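Local coordinates for protein SVS_variant_AS1 (Streptomyces sp. CWA1, PDB 6TJA) that probably catalyses, as an engineered ancestral class I terpene cyclase, the metal-dependent cyclisation of geranylgeranyl diphosphate to the diterpene spiroviolene, at residues Y178-R182 and A225-D229. Coordinates in Å, arbitrary orientation, origin at the centre of the assembly. Residue numbers count along the deposited sequence, not the author numbering.
Sequences YLAMR and ALDND
This contact joins two helices of the all-helical class I terpene cyclase fold. Segment 178-182 lies on helix 175-185 and segment 225-229 on helix 211-231. Both have regular alpha-helical backbones, with Arg182 N hydrogen-bonded to Tyr178 O and Asp229 N to Ala225 O. The segment axes cross nearly at right angles, at 100°, and come no closer than 11.6 Å. The nearest CA pair is Arg182 and Ala225, 6.7 Å apart. With the axes so far apart, Tyr178 and Arg182 reach across to Asp229.

Asp229 (m, chi2 near 0°) is the hub. Tyr178 (t, chi2 -104°) and Arg182 (chi1 to chi3 t, p, t) point their CA-to-CB bonds toward the other helix and converge on its carboxylate. Arg182 forms a salt bridge with Asp229. Arg182 NH2 at 2.7 Å and NE at 2.9 Å both reach Asp229 OD1, each as a weak hydrogen bond with an angle of 121°. Asp229 OD2 also accepts a hydrogen bond from Ile246 N.

Apolar packing flanks the polar group. Leu179 and Leu226, both m,t, start sideways and meet CD2 to CD2 at 4.3 Å. Arg182 CG rests on Ala225 CB at 4.1 Å.

Asn228 and Ser232 fit the start of the NSE signature, which binds magnesium in this family. Arg182, 46 residues before Asn228, fits the family's diphosphate sensor. The contact would then place the putative sensor next to the helix that carries the metal-binding signature. Its shortest link is the hydrogen bond from Tyr178 OH to Asp229 OD2, a very short 2.3 Å, with OD2 at the ring edge, near its plane.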
loop_
_atom_site.group_PDB
_atom_site.type_symbol
_atom_site.label_atom_id
_atom_site.label_comp_id
_atom_site.label_asym_id
_atom_site.label_seq_id
_atom_site.Cartn_x
_atom_site.Cartn_y
_atom_site.Cartn_z
ATOM N N TYR A 178 -12.238 -8.181 -11.702
ATOM C CA TYR A 178 -11.677 -7.318 -12.757
ATOM C C TYR A 178 -11.728 -5.842 -12.326
ATOM O O TYR A 178 -10.704 -5.138 -12.538
ATOM C CB TYR A 178 -12.347 -7.475 -14.118
ATOM C CG TYR A 178 -11.705 -6.551 -15.098
ATOM C CD1 TYR A 178 -12.334 -5.379 -15.484
ATOM C CD2 TYR A 178 -10.405 -6.762 -15.517
ATOM C CE1 TYR A 178 -11.708 -4.467 -16.318
ATOM C CE2 TYR A 178 -9.761 -5.862 -16.358
ATOM C CZ TYR A 178 -10.406 -4.694 -16.729
ATOM O OH TYR A 178 -9.805 -3.781 -17.540
ATOM N N LEU A 179 -12.866 -5.376 -11.820
ATOM C CA LEU A 179 -13.048 -3.954 -11.419
ATOM C C LEU A 179 -12.174 -3.684 -10.194
ATOM O O LEU A 179 -11.473 -2.652 -10.182
ATOM C CB LEU A 179 -14.522 -3.679 -11.135
ATOM C CG LEU A 179 -15.439 -3.798 -12.347
ATOM C CD1 LEU A 179 -16.874 -3.544 -11.942
ATOM C CD2 LEU A 179 -15.022 -2.841 -13.460
ATOM N N ALA A 180 -12.149 -4.608 -9.231
ATOM C CA ALA A 180 -11.253 -4.481 -8.054
ATOM C C ALA A 180 -9.796 -4.371 -8.527
ATOM O O ALA A 180 -9.068 -3.486 -8.053
ATOM C CB ALA A 180 -11.454 -5.636 -7.101
ATOM N N MET A 181 -9.384 -5.235 -9.453
ATOM C CA MET A 181 -7.981 -5.358 -9.900
ATOM C C MET A 181 -7.588 -4.094 -10.680
ATOM O O MET A 181 -6.536 -3.490 -10.408
ATOM C CB MET A 181 -7.837 -6.582 -10.808
ATOM C CG MET A 181 -6.472 -6.778 -11.333
ATOM S SD MET A 181 -6.350 -8.034 -12.602
ATOM C CE MET A 181 -7.087 -7.199 -13.996
ATOM N N ARG A 182 -8.427 -3.722 -11.622
ATOM C CA ARG A 182 -8.185 -2.658 -12.606
ATOM C C ARG A 182 -8.238 -1.290 -11.915
ATOM O O ARG A 182 -7.558 -0.362 -12.368
ATOM C CB ARG A 182 -9.216 -2.861 -13.714
ATOM C CG ARG A 182 -9.031 -1.959 -14.915
ATOM C CD ARG A 182 -7.766 -2.294 -15.675
ATOM N NE ARG A 182 -7.726 -1.421 -16.836
ATOM C CZ ARG A 182 -6.619 -0.988 -17.408
ATOM N NH1 ARG A 182 -5.438 -1.323 -16.922
ATOM N NH2 ARG A 182 -6.715 -0.186 -18.447
ATOM N N ALA A 225 -9.943 4.316 -15.716
ATOM C CA ALA A 225 -9.543 2.930 -16.047
ATOM C C ALA A 225 -10.381 2.399 -17.217
ATOM O O ALA A 225 -9.831 1.816 -18.124
ATOM C CB ALA A 225 -9.702 2.035 -14.843
ATOM N N LEU A 226 -11.691 2.532 -17.161
ATOM C CA LEU A 226 -12.613 1.960 -18.179
ATOM C C LEU A 226 -12.524 2.814 -19.447
ATOM O O LEU A 226 -12.674 2.271 -20.546
ATOM C CB LEU A 226 -14.029 1.928 -17.594
ATOM C CG LEU A 226 -14.270 0.952 -16.447
ATOM C CD1 LEU A 226 -15.704 1.066 -15.981
ATOM C CD2 LEU A 226 -13.970 -0.475 -16.843
ATOM N N ASP A 227 -12.275 4.117 -19.311
ATOM C CA ASP A 227 -11.942 4.965 -20.486
ATOM C C ASP A 227 -10.635 4.438 -21.090
ATOM O O ASP A 227 -10.577 4.318 -22.317
ATOM C CB ASP A 227 -11.997 6.459 -20.134
ATOM C CG ASP A 227 -13.428 6.936 -19.936
ATOM O OD1 ASP A 227 -14.358 6.140 -20.206
ATOM O OD2 ASP A 227 -13.612 8.058 -19.472
ATOM N N ASN A 228 -9.645 4.054 -20.281
ATOM C CA ASN A 228 -8.382 3.475 -20.814
ATOM C C ASN A 228 -8.675 2.113 -21.480
ATOM O O ASN A 228 -8.109 1.880 -22.559
ATOM C CB ASN A 228 -7.245 3.467 -19.785
ATOM C CG ASN A 228 -6.721 4.862 -19.491
ATOM O OD1 ASN A 228 -6.789 5.741 -20.345
ATOM N ND2 ASN A 228 -6.232 5.093 -18.280
ATOM N N ASP A 229 -9.564 1.254 -20.956
ATOM C CA ASP A 229 -9.875 -0.029 -21.652
ATOM C C ASP A 229 -10.472 0.280 -23.038
ATOM O O ASP A 229 -10.249 -0.500 -23.973
ATOM C CB ASP A 229 -10.822 -0.926 -20.860
ATOM C CG ASP A 229 -10.212 -1.626 -19.670
ATOM O OD1 ASP A 229 -9.025 -1.353 -19.372
ATOM O OD2 ASP A 229 -10.928 -2.481 -19.081
#